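Local structure of B- and T-lymphocyte attenuator (Mus musculus, 1XAU) at residues 32-37 against 81-86; 47-52 against 77-82; 55-60 against 93-98. The protein is an inhibitory lymphocyte receptor that dampens antigen-receptor signalling and binds the TNF-receptor family member HVEM, here represented by its extracellular immunoglobulin domain. One frame throughout, in Å; residues are numbered along the deposited sequence.

Interaction 1 of 3, residues 32-37 against 81-86; sequences FKIECP and LHFKPI
Phe83 N donates to Phe32 O over 2.8 Å, and the bond is nearly straight, with an N-H...O angle of 173°. The return bond, Phe32 N to Phe83 O, is 3.0 Å. The CD2 edge of the Phe83 ring also lies in plane against Phe32 O, at 3.5 Å. One residue pair further on, Leu81 N reaches Ile34 O at 2.9 Å. Leu81 O is met twice, by Ile34 N and by a CA-H...O contact from Lys33 CA at 3.2 Å. These bonds join antiparallel strands B and E of the immunoglobulin sandwich. Phe32, Ile34, Leu81 and Phe83 all project from one side of the sheet. Ile34 CG1 packs beside Leu81 CB at 3.8 Å. The Phe32 CG sits anti to the backbone N (chi1 -177°), and its ring lies alongside Phe83, whose CD2 comes to the Phe32 edge. Past the strand end, Ile86 CD1 lies 3.9 Å above one face of the Phe83 ring, toward its rim. Lys33 and His82 take the other side, where His82 NE2 is hydrogen-bonded to Ser69 OG. The contact thus separates its chemistry: peptide groups pair between strands, apolar Ile34, Leu81 and Phe83 are buried, Phe32 only partly, and polar side chains lie opposite.

Interaction 2 of 3, residues 47-52 against 77-82; sequences VTWCKH and PVFVLH
Trp49 and Phe79 bury the most surface here, and they meet at Trp49 NE1 and CD1. Phe79 CE2 comes within 3.1 Å of Trp49 NE1 and 3.2 Å of Trp49 CD1, which is tight packing. The planes are near parallel, at 17°, but slid apart. The Trp49 five-membered ring and the Phe79 ring have centroids 4.7 Å apart and barely overlap. Phe79 CG, anti to the backbone N (chi1 -176°), starts the ring toward strand 47-52. The two side chains slide past each other in opposite directions. Leu81 comes third. Its CB sits over one face of the Trp49 indole, 3.5 Å from CE2, as a CH-pi contact. Val47 CG1 touches Phe79 CD2 at 3.5 Å, its CB lies off-centre over the Phe79 ring, and its carbonyl O is 3.3 Å from Phe79 CZ. The strands belong to opposite sheets of the sandwich. Their axes pass 8.5 Å apart at 44°, so the backbones do not pair and side chains make most of the contact. Trp49 is the core tryptophan of strand C, characteristic of immunoglobulin domains, and it also packs on Cys36 of the intersheet disulfide. Phe79 meets the ring of Trp70 as well. No hydrogen bond crosses between the segments. Packing joins the sheets: two aromatic rings lie between the backbones, Leu81 CB over one, Val47 beside the other.

Interaction 3 of 3, residues 55-60 against 93-98; sequences TIWVPL and SYSCST
Trp57 CG stands anti to its carbonyl carbon, beside the backbone N (chi1 -76°), and this starts the indole toward residues 93-95. Ser95 OG lies between its own backbone N and carbonyl carbon (chi1 61°), which puts the hydroxyl over the indole. The OG sits 3.4 Å above one face of Trp57, toward the rim, and is 3.5 Å from CE3. Ser95 CB lies over the six-membered ring of the indole, 4.2 Å from its centroid, in a CH-pi contact. Ser93 adds two touches: its O is 3.3 Å from Trp57 CZ3, and its CB is 3.8 Å from CH2. Tyr94 N lies at the indole edge, in plane. Trp57 is a changed residue. In the natural protein this position forms a disulfide with Cys50, which is absent here. Leu60 makes a separate contact, with CD2 at the edge of the Tyr94 ring, 4.1 Å from CE1. Tyr94 OH is hydrogen-bonded to Asp90 O, four residues back, consistent with the tyrosine corner of immunoglobulin folds. No hydrogen bond joins the two segments. Strand 47-52 runs between them in the sheet, bonding through Lys51 to Val58 on one flank and through Cys50 to Ser95 on the other. The indole spans that middle strand, meets His52 edge-to-face, and reaches Ser109 on strand 103-114, while Leu60 and Tyr94 both touch Leu81 of the opposite sheet.

The three contacts describe one V-type immunoglobulin sandwich. Interaction 1 lies within one sheet, interaction 3 lies within the other, and interaction 2 spans the gap between them. Interactions 1 and 2 share Leu81 and His82, and their centres are about 8 Å apart. The Cys36 SG to Cys96 SG disulfide, 2.0 Å, ties interaction 1 to the strand used in interaction 3. Leu81 CD2 also meets Leu60 CD2 at 3.4 Å. Interactions 2 and 3 join through the backbone, with Cys50 N 2.8 Å from Ser95 O. A bound cadmium ion lies about 6 Å from the Phe32 side chain, close to interaction 1.

Interaction 1 of 3, residues 32-37 against 81-86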
loop_
_atom_site.group_PDB
_atom_site.type_symbol
_atom_site.label_atom_id
_atom_site.label_comp_id
_atom_site.label_asym_id
_atom_site.label_seq_id
_atom_site.Cartn_x
_atom_site.Cartn_y
_atom_site.Cartn_z
ATOM N N PHE A 32 10.110 1.839 7.821
ATOM C CA PHE A 32 9.972 0.891 6.684
ATOM C C PHE A 32 8.833 1.384 5.810
ATOM O O PHE A 32 7.936 2.078 6.299
ATOM C CB PHE A 32 9.587 -0.489 7.227
ATOM C CG PHE A 32 9.474 -1.603 6.146
ATOM C CD1 PHE A 32 10.633 -2.238 5.687
ATOM C CD2 PHE A 32 8.240 -2.020 5.672
ATOM C CE1 PHE A 32 10.551 -3.316 4.729
ATOM C CE2 PHE A 32 8.162 -3.111 4.702
ATOM C CZ PHE A 32 9.316 -3.717 4.259
ATOM N N LYS A 33 8.853 1.086 4.515
ATOM C CA LYS A 33 7.742 1.502 3.710
ATOM C C LYS A 33 7.342 0.458 2.665
ATOM O O LYS A 33 8.178 -0.415 2.309
ATOM C CB LYS A 33 8.069 2.783 2.938
ATOM C CG LYS A 33 9.305 2.707 1.977
ATOM C CD LYS A 33 9.542 4.056 1.234
ATOM C CE LYS A 33 10.911 3.918 0.459
ATOM N NZ LYS A 33 11.304 4.994 -0.572
ATOM N N ILE A 34 6.065 0.481 2.251
ATOM C CA ILE A 34 5.662 -0.345 1.120
ATOM C C ILE A 34 5.054 0.590 0.093
ATOM O O ILE A 34 4.599 1.697 0.392
ATOM C CB ILE A 34 4.718 -1.466 1.483
ATOM C CG1 ILE A 34 3.511 -0.928 2.156
ATOM C CG2 ILE A 34 5.504 -2.489 2.369
ATOM C CD1 ILE A 34 2.539 -2.104 2.607
ATOM N N GLU A 35 5.102 0.149 -1.147
ATOM C CA GLU A 35 4.741 1.036 -2.234
ATOM C C GLU A 35 3.683 0.467 -3.129
ATOM O O GLU A 35 3.720 -0.718 -3.446
ATOM C CB GLU A 35 5.986 1.210 -3.096
ATOM C CG GLU A 35 7.157 1.865 -2.352
ATOM C CD GLU A 35 8.326 2.147 -3.259
ATOM O OE1 GLU A 35 8.395 1.669 -4.445
ATOM O OE2 GLU A 35 9.191 2.880 -2.780
ATOM N N CYS A 36 2.877 1.371 -3.669
ATOM C CA CYS A 36 1.817 0.968 -4.618
ATOM C C CYS A 36 1.966 1.825 -5.867
ATOM O O CYS A 36 1.523 2.965 -5.864
ATOM C CB CYS A 36 0.487 1.190 -3.913
ATOM S SG CYS A 36 -1.062 1.200 -4.870
ATOM N N PRO A 37 2.649 1.337 -6.902
ATOM C CA PRO A 37 2.804 2.140 -8.144
ATOM C C PRO A 37 1.380 2.372 -8.733
ATOM O O PRO A 37 0.548 1.456 -8.738
ATOM C CB PRO A 37 3.621 1.228 -9.037
ATOM C CG PRO A 37 4.411 0.438 -8.141
ATOM C CD PRO A 37 3.404 0.065 -7.036
ATOM N N LEU A 81 3.068 3.723 1.880
ATOM C CA LEU A 81 2.644 3.546 3.274
ATOM C C LEU A 81 3.941 3.532 4.073
ATOM O O LEU A 81 4.812 2.656 3.876
ATOM C CB LEU A 81 1.843 2.237 3.418
ATOM C CG LEU A 81 1.457 1.963 4.881
ATOM C CD1 LEU A 81 0.384 3.034 5.312
ATOM C CD2 LEU A 81 0.896 0.526 4.997
ATOM N N HIS A 82 4.059 4.432 5.049
ATOM C CA HIS A 82 5.300 4.553 5.855
ATOM C C HIS A 82 5.057 4.122 7.291
ATOM O O HIS A 82 4.150 4.656 7.946
ATOM C CB HIS A 82 5.708 5.999 5.947
ATOM C CG HIS A 82 5.957 6.643 4.625
ATOM N ND1 HIS A 82 7.206 6.719 4.067
ATOM C CD2 HIS A 82 5.125 7.314 3.796
ATOM C CE1 HIS A 82 7.134 7.415 2.936
ATOM N NE2 HIS A 82 5.888 7.792 2.750
ATOM N N PHE A 83 5.837 3.188 7.786
ATOM C CA PHE A 83 5.724 2.740 9.163
ATOM C C PHE A 83 6.889 3.435 9.914
ATOM O O PHE A 83 8.090 3.230 9.571
ATOM C CB PHE A 83 5.969 1.224 9.254
ATOM C CG PHE A 83 4.978 0.392 8.484
ATOM C CD1 PHE A 83 3.939 -0.231 9.179
ATOM C CD2 PHE A 83 5.081 0.231 7.109
ATOM C CE1 PHE A 83 2.993 -1.036 8.479
ATOM C CE2 PHE A 83 4.123 -0.565 6.383
ATOM C CZ PHE A 83 3.077 -1.196 7.112
ATOM N N LYS A 84 6.558 4.190 10.958
ATOM C CA LYS A 84 7.528 4.995 11.692
ATOM C C LYS A 84 7.339 4.817 13.189
ATOM O O LYS A 84 6.690 5.660 13.843
ATOM C CB LYS A 84 7.292 6.477 11.338
ATOM C CG LYS A 84 8.331 7.462 11.949
ATOM C CD LYS A 84 8.174 8.898 11.409
ATOM C CE LYS A 84 9.038 9.908 12.281
ATOM N NZ LYS A 84 9.525 11.155 11.484
ATOM N N PRO A 85 7.865 3.728 13.738
ATOM C CA PRO A 85 8.612 2.677 13.031
ATOM C C PRO A 85 7.663 1.517 12.845
ATOM O O PRO A 85 6.529 1.575 13.321
ATOM C CB PRO A 85 9.678 2.274 14.057
ATOM C CG PRO A 85 8.932 2.345 15.348
ATOM C CD PRO A 85 7.994 3.587 15.203
ATOM N N ILE A 86 8.147 0.439 12.237
ATOM C CA ILE A 86 7.369 -0.755 12.081
ATOM C C ILE A 86 7.423 -1.635 13.351
ATOM O O ILE A 86 8.410 -1.570 14.133
ATOM C CB ILE A 86 7.813 -1.552 10.847
ATOM C CG1 ILE A 86 6.728 -2.614 10.599
ATOM C CG2 ILE A 86 9.196 -2.206 11.082
ATOM C CD1 ILE A 86 6.827 -3.067 9.171
#

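Interaction 2 of 3, residues 47-52 against 77-82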
loop_
_atom_site.group_PDB
_atom_site.type_symbol
_atom_site.label_atom_id
_atom_site.label_comp_id
_atom_site.label_asym_id
_atom_site.label_seq_id
_atom_site.Cartn_x
_atom_site.Cartn_y
_atom_site.Cartn_z
ATOM N N VAL A 47 -6.286 6.900 -3.394
ATOM C CA VAL A 47 -5.999 5.501 -3.158
ATOM C C VAL A 47 -5.916 5.238 -1.668
ATOM O O VAL A 47 -5.436 6.120 -0.952
ATOM C CB VAL A 47 -4.645 5.185 -3.732
ATOM C CG1 VAL A 47 -4.285 3.664 -3.487
ATOM C CG2 VAL A 47 -4.668 5.476 -5.275
ATOM N N THR A 48 -6.355 4.072 -1.231
ATOM C CA THR A 48 -6.272 3.776 0.201
ATOM C C THR A 48 -5.596 2.437 0.453
ATOM O O THR A 48 -5.554 1.619 -0.421
ATOM C CB THR A 48 -7.656 3.813 0.866
ATOM O OG1 THR A 48 -8.479 2.825 0.322
ATOM C CG2 THR A 48 -8.393 5.128 0.517
ATOM N N TRP A 49 -5.068 2.223 1.647
ATOM C CA TRP A 49 -4.397 0.949 1.914
ATOM C C TRP A 49 -5.375 0.088 2.690
ATOM O O TRP A 49 -6.190 0.605 3.492
ATOM C CB TRP A 49 -3.158 1.180 2.792
ATOM C CG TRP A 49 -2.006 1.727 1.975
ATOM C CD1 TRP A 49 -1.637 3.063 1.783
ATOM C CD2 TRP A 49 -1.120 0.955 1.200
ATOM N NE1 TRP A 49 -0.540 3.128 0.942
ATOM C CE2 TRP A 49 -0.200 1.852 0.568
ATOM C CE3 TRP A 49 -1.004 -0.430 0.965
ATOM C CZ2 TRP A 49 0.829 1.397 -0.259
ATOM C CZ3 TRP A 49 0.007 -0.886 0.150
ATOM C CH2 TRP A 49 0.945 0.044 -0.461
ATOM N N CYS A 50 -5.226 -1.213 2.502
ATOM C CA CYS A 50 -6.046 -2.195 3.183
ATOM C C CYS A 50 -5.110 -3.241 3.782
ATOM O O CYS A 50 -4.017 -3.456 3.271
ATOM C CB CYS A 50 -6.955 -2.976 2.228
ATOM S SG CYS A 50 -8.068 -1.961 1.237
ATOM N N LYS A 51 -5.551 -3.899 4.860
ATOM C CA LYS A 51 -4.729 -4.937 5.454
ATOM C C LYS A 51 -5.680 -6.120 5.705
ATOM O O LYS A 51 -6.803 -5.909 6.163
ATOM C CB LYS A 51 -4.130 -4.494 6.778
ATOM C CG LYS A 51 -3.251 -5.595 7.429
ATOM C CD LYS A 51 -2.561 -5.089 8.747
ATOM C CE LYS A 51 -1.703 -6.180 9.382
ATOM N NZ LYS A 51 -1.118 -5.723 10.686
ATOM N N HIS A 52 -5.243 -7.320 5.420
ATOM C CA HIS A 52 -6.114 -8.498 5.607
ATOM C C HIS A 52 -6.183 -8.858 7.075
ATOM O O HIS A 52 -5.106 -8.944 7.707
ATOM C CB HIS A 52 -5.534 -9.658 4.852
ATOM C CG HIS A 52 -6.526 -10.745 4.544
ATOM N ND1 HIS A 52 -6.582 -11.937 5.260
ATOM C CD2 HIS A 52 -7.508 -10.813 3.605
ATOM C CE1 HIS A 52 -7.565 -12.685 4.774
ATOM N NE2 HIS A 52 -8.150 -12.028 3.773
ATOM N N PRO A 77 4.034 7.323 -10.769
ATOM C CA PRO A 77 3.819 7.852 -9.407
ATOM C C PRO A 77 3.656 6.638 -8.487
ATOM O O PRO A 77 3.222 5.576 -8.931
ATOM C CB PRO A 77 2.515 8.645 -9.533
ATOM C CG PRO A 77 2.411 8.958 -11.019
ATOM C CD PRO A 77 2.918 7.696 -11.661
ATOM N N VAL A 78 4.038 6.802 -7.223
ATOM C CA VAL A 78 3.953 5.726 -6.273
ATOM C C VAL A 78 3.246 6.216 -5.010
ATOM O O VAL A 78 3.562 7.295 -4.492
ATOM C CB VAL A 78 5.360 5.240 -5.892
ATOM C CG1 VAL A 78 5.221 4.129 -4.923
ATOM C CG2 VAL A 78 6.118 4.664 -7.163
ATOM N N PHE A 79 2.238 5.481 -4.584
ATOM C CA PHE A 79 1.545 5.798 -3.330
ATOM C C PHE A 79 2.238 4.945 -2.273
ATOM O O PHE A 79 2.407 3.761 -2.460
ATOM C CB PHE A 79 0.056 5.428 -3.437
ATOM C CG PHE A 79 -0.712 5.788 -2.274
ATOM C CD1 PHE A 79 -0.664 7.078 -1.766
ATOM C CD2 PHE A 79 -1.565 4.825 -1.679
ATOM C CE1 PHE A 79 -1.460 7.436 -0.642
ATOM C CE2 PHE A 79 -2.377 5.156 -0.556
ATOM C CZ PHE A 79 -2.306 6.462 -0.035
ATOM N N VAL A 80 2.664 5.552 -1.183
ATOM C CA VAL A 80 3.467 4.869 -0.205
ATOM C C VAL A 80 2.864 4.827 1.185
ATOM O O VAL A 80 2.239 5.805 1.593
ATOM C CB VAL A 80 4.761 5.688 -0.139
ATOM C CG1 VAL A 80 5.794 5.006 0.692
ATOM C CG2 VAL A 80 5.248 5.901 -1.594
ATOM N N LEU A 81 3.068 3.723 1.880
ATOM C CA LEU A 81 2.644 3.546 3.274
ATOM C C LEU A 81 3.941 3.532 4.073
ATOM O O LEU A 81 4.812 2.656 3.876
ATOM C CB LEU A 81 1.843 2.237 3.418
ATOM C CG LEU A 81 1.457 1.963 4.881
ATOM C CD1 LEU A 81 0.384 3.034 5.312
ATOM C CD2 LEU A 81 0.896 0.526 4.997
ATOM N N HIS A 82 4.059 4.432 5.049
ATOM C CA HIS A 82 5.300 4.553 5.855
ATOM C C HIS A 82 5.057 4.122 7.291
ATOM O O HIS A 82 4.150 4.656 7.946
ATOM C CB HIS A 82 5.708 5.999 5.947
ATOM C CG HIS A 82 5.957 6.643 4.625
ATOM N ND1 HIS A 82 7.206 6.719 4.067
ATOM C CD2 HIS A 82 5.125 7.314 3.796
ATOM C CE1 HIS A 82 7.134 7.415 2.936
ATOM N NE2 HIS A 82 5.888 7.792 2.750
#

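Interaction 3 of 3, residues 55-60 against 93-98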
loop_
_atom_site.group_PDB
_atom_site.type_symbol
_atom_site.label_atom_id
_atom_site.label_comp_id
_atom_site.label_asym_id
_atom_site.label_seq_id
_atom_site.Cartn_x
_atom_site.Cartn_y
_atom_site.Cartn_z
ATOM N N THR A 55 -9.607 -12.919 7.739
ATOM C CA THR A 55 -10.722 -13.441 6.930
ATOM C C THR A 55 -11.059 -12.513 5.758
ATOM O O THR A 55 -11.331 -13.002 4.635
ATOM C CB THR A 55 -11.951 -13.682 7.779
ATOM O OG1 THR A 55 -12.227 -12.482 8.517
ATOM C CG2 THR A 55 -11.669 -14.902 8.764
ATOM N N ILE A 56 -10.959 -11.199 5.971
ATOM C CA ILE A 56 -11.260 -10.256 4.902
ATOM C C ILE A 56 -10.283 -9.071 4.827
ATOM O O ILE A 56 -9.464 -8.867 5.737
ATOM C CB ILE A 56 -12.614 -9.614 5.082
ATOM C CG1 ILE A 56 -12.663 -8.971 6.471
ATOM C CG2 ILE A 56 -13.764 -10.706 4.865
ATOM C CD1 ILE A 56 -13.956 -8.245 6.747
ATOM N N TRP A 57 -10.417 -8.292 3.761
ATOM C CA TRP A 57 -9.563 -7.127 3.609
ATOM C C TRP A 57 -10.280 -5.958 4.270
ATOM O O TRP A 57 -11.499 -5.762 4.036
ATOM C CB TRP A 57 -9.342 -6.832 2.109
ATOM C CG TRP A 57 -8.380 -7.762 1.466
ATOM C CD1 TRP A 57 -8.673 -8.886 0.684
ATOM C CD2 TRP A 57 -6.963 -7.679 1.547
ATOM N NE1 TRP A 57 -7.477 -9.491 0.281
ATOM C CE2 TRP A 57 -6.426 -8.763 0.800
ATOM C CE3 TRP A 57 -6.075 -6.789 2.189
ATOM C CZ2 TRP A 57 -5.033 -8.968 0.661
ATOM C CZ3 TRP A 57 -4.686 -7.011 2.035
ATOM C CH2 TRP A 57 -4.195 -8.079 1.279
ATOM N N VAL A 58 -9.592 -5.204 5.131
ATOM C CA VAL A 58 -10.245 -4.044 5.757
ATOM C C VAL A 58 -9.370 -2.826 5.596
ATOM O O VAL A 58 -8.149 -2.929 5.473
ATOM C CB VAL A 58 -10.557 -4.209 7.318
ATOM C CG1 VAL A 58 -11.361 -5.487 7.575
ATOM C CG2 VAL A 58 -9.369 -4.266 8.073
ATOM N N PRO A 59 -9.970 -1.649 5.622
ATOM C CA PRO A 59 -9.231 -0.399 5.474
ATOM C C PRO A 59 -8.277 -0.313 6.632
ATOM O O PRO A 59 -8.622 -0.653 7.808
ATOM C CB PRO A 59 -10.300 0.666 5.545
ATOM C CG PRO A 59 -11.533 -0.049 5.092
ATOM C CD PRO A 59 -11.432 -1.405 5.684
ATOM N N LEU A 60 -7.083 0.156 6.298
ATOM C CA LEU A 60 -6.008 0.300 7.256
ATOM C C LEU A 60 -6.135 1.615 7.993
ATOM O O LEU A 60 -6.279 2.673 7.380
ATOM C CB LEU A 60 -4.656 0.240 6.530
ATOM C CG LEU A 60 -3.442 0.400 7.429
ATOM C CD1 LEU A 60 -3.400 -0.822 8.393
ATOM C CD2 LEU A 60 -2.119 0.421 6.612
ATOM N N SER A 93 -0.576 -8.907 5.443
ATOM C CA SER A 93 -0.713 -8.732 3.982
ATOM C C SER A 93 -1.406 -7.420 3.721
ATOM O O SER A 93 -2.387 -7.124 4.416
ATOM C CB SER A 93 -1.575 -9.888 3.358
ATOM O OG SER A 93 -0.881 -11.116 3.447
ATOM N N TYR A 94 -0.866 -6.614 2.788
ATOM C CA TYR A 94 -1.404 -5.283 2.514
ATOM C C TYR A 94 -1.772 -5.144 1.011
ATOM O O TYR A 94 -1.213 -5.825 0.172
ATOM C CB TYR A 94 -0.301 -4.253 2.843
ATOM C CG TYR A 94 0.060 -4.202 4.325
ATOM C CD1 TYR A 94 -0.527 -3.252 5.129
ATOM C CD2 TYR A 94 0.941 -5.126 4.896
ATOM C CE1 TYR A 94 -0.238 -3.188 6.492
ATOM C CE2 TYR A 94 1.232 -5.104 6.282
ATOM C CZ TYR A 94 0.620 -4.107 7.059
ATOM O OH TYR A 94 0.836 -3.929 8.435
ATOM N N SER A 95 -2.691 -4.268 0.681
ATOM C CA SER A 95 -3.006 -4.033 -0.760
ATOM C C SER A 95 -3.495 -2.602 -0.813
ATOM O O SER A 95 -3.830 -2.019 0.240
ATOM C CB SER A 95 -4.133 -4.994 -1.277
ATOM O OG SER A 95 -5.350 -4.800 -0.548
ATOM N N CYS A 96 -3.591 -2.023 -2.015
ATOM C CA CYS A 96 -4.106 -0.658 -2.141
ATOM C C CYS A 96 -5.361 -0.744 -3.059
ATOM O O CYS A 96 -5.516 -1.706 -3.835
ATOM C CB CYS A 96 -2.971 0.319 -2.680
ATOM S SG CYS A 96 -2.107 -0.407 -4.145
ATOM N N SER A 97 -6.282 0.195 -2.919
ATOM C CA SER A 97 -7.494 0.127 -3.760
ATOM C C SER A 97 -7.983 1.533 -3.976
ATOM O O SER A 97 -7.581 2.482 -3.286
ATOM C CB SER A 97 -8.646 -0.679 -3.123
ATOM O OG SER A 97 -8.839 -0.230 -1.803
ATOM N N THR A 98 -8.867 1.681 -4.954
ATOM C CA THR A 98 -9.384 2.991 -5.170
ATOM C C THR A 98 -10.765 2.813 -5.799
ATOM O O THR A 98 -11.000 1.840 -6.486
ATOM C CB THR A 98 -8.452 3.835 -6.099
ATOM O OG1 THR A 98 -9.028 5.149 -6.262
ATOM C CG2 THR A 98 -8.349 3.236 -7.478
#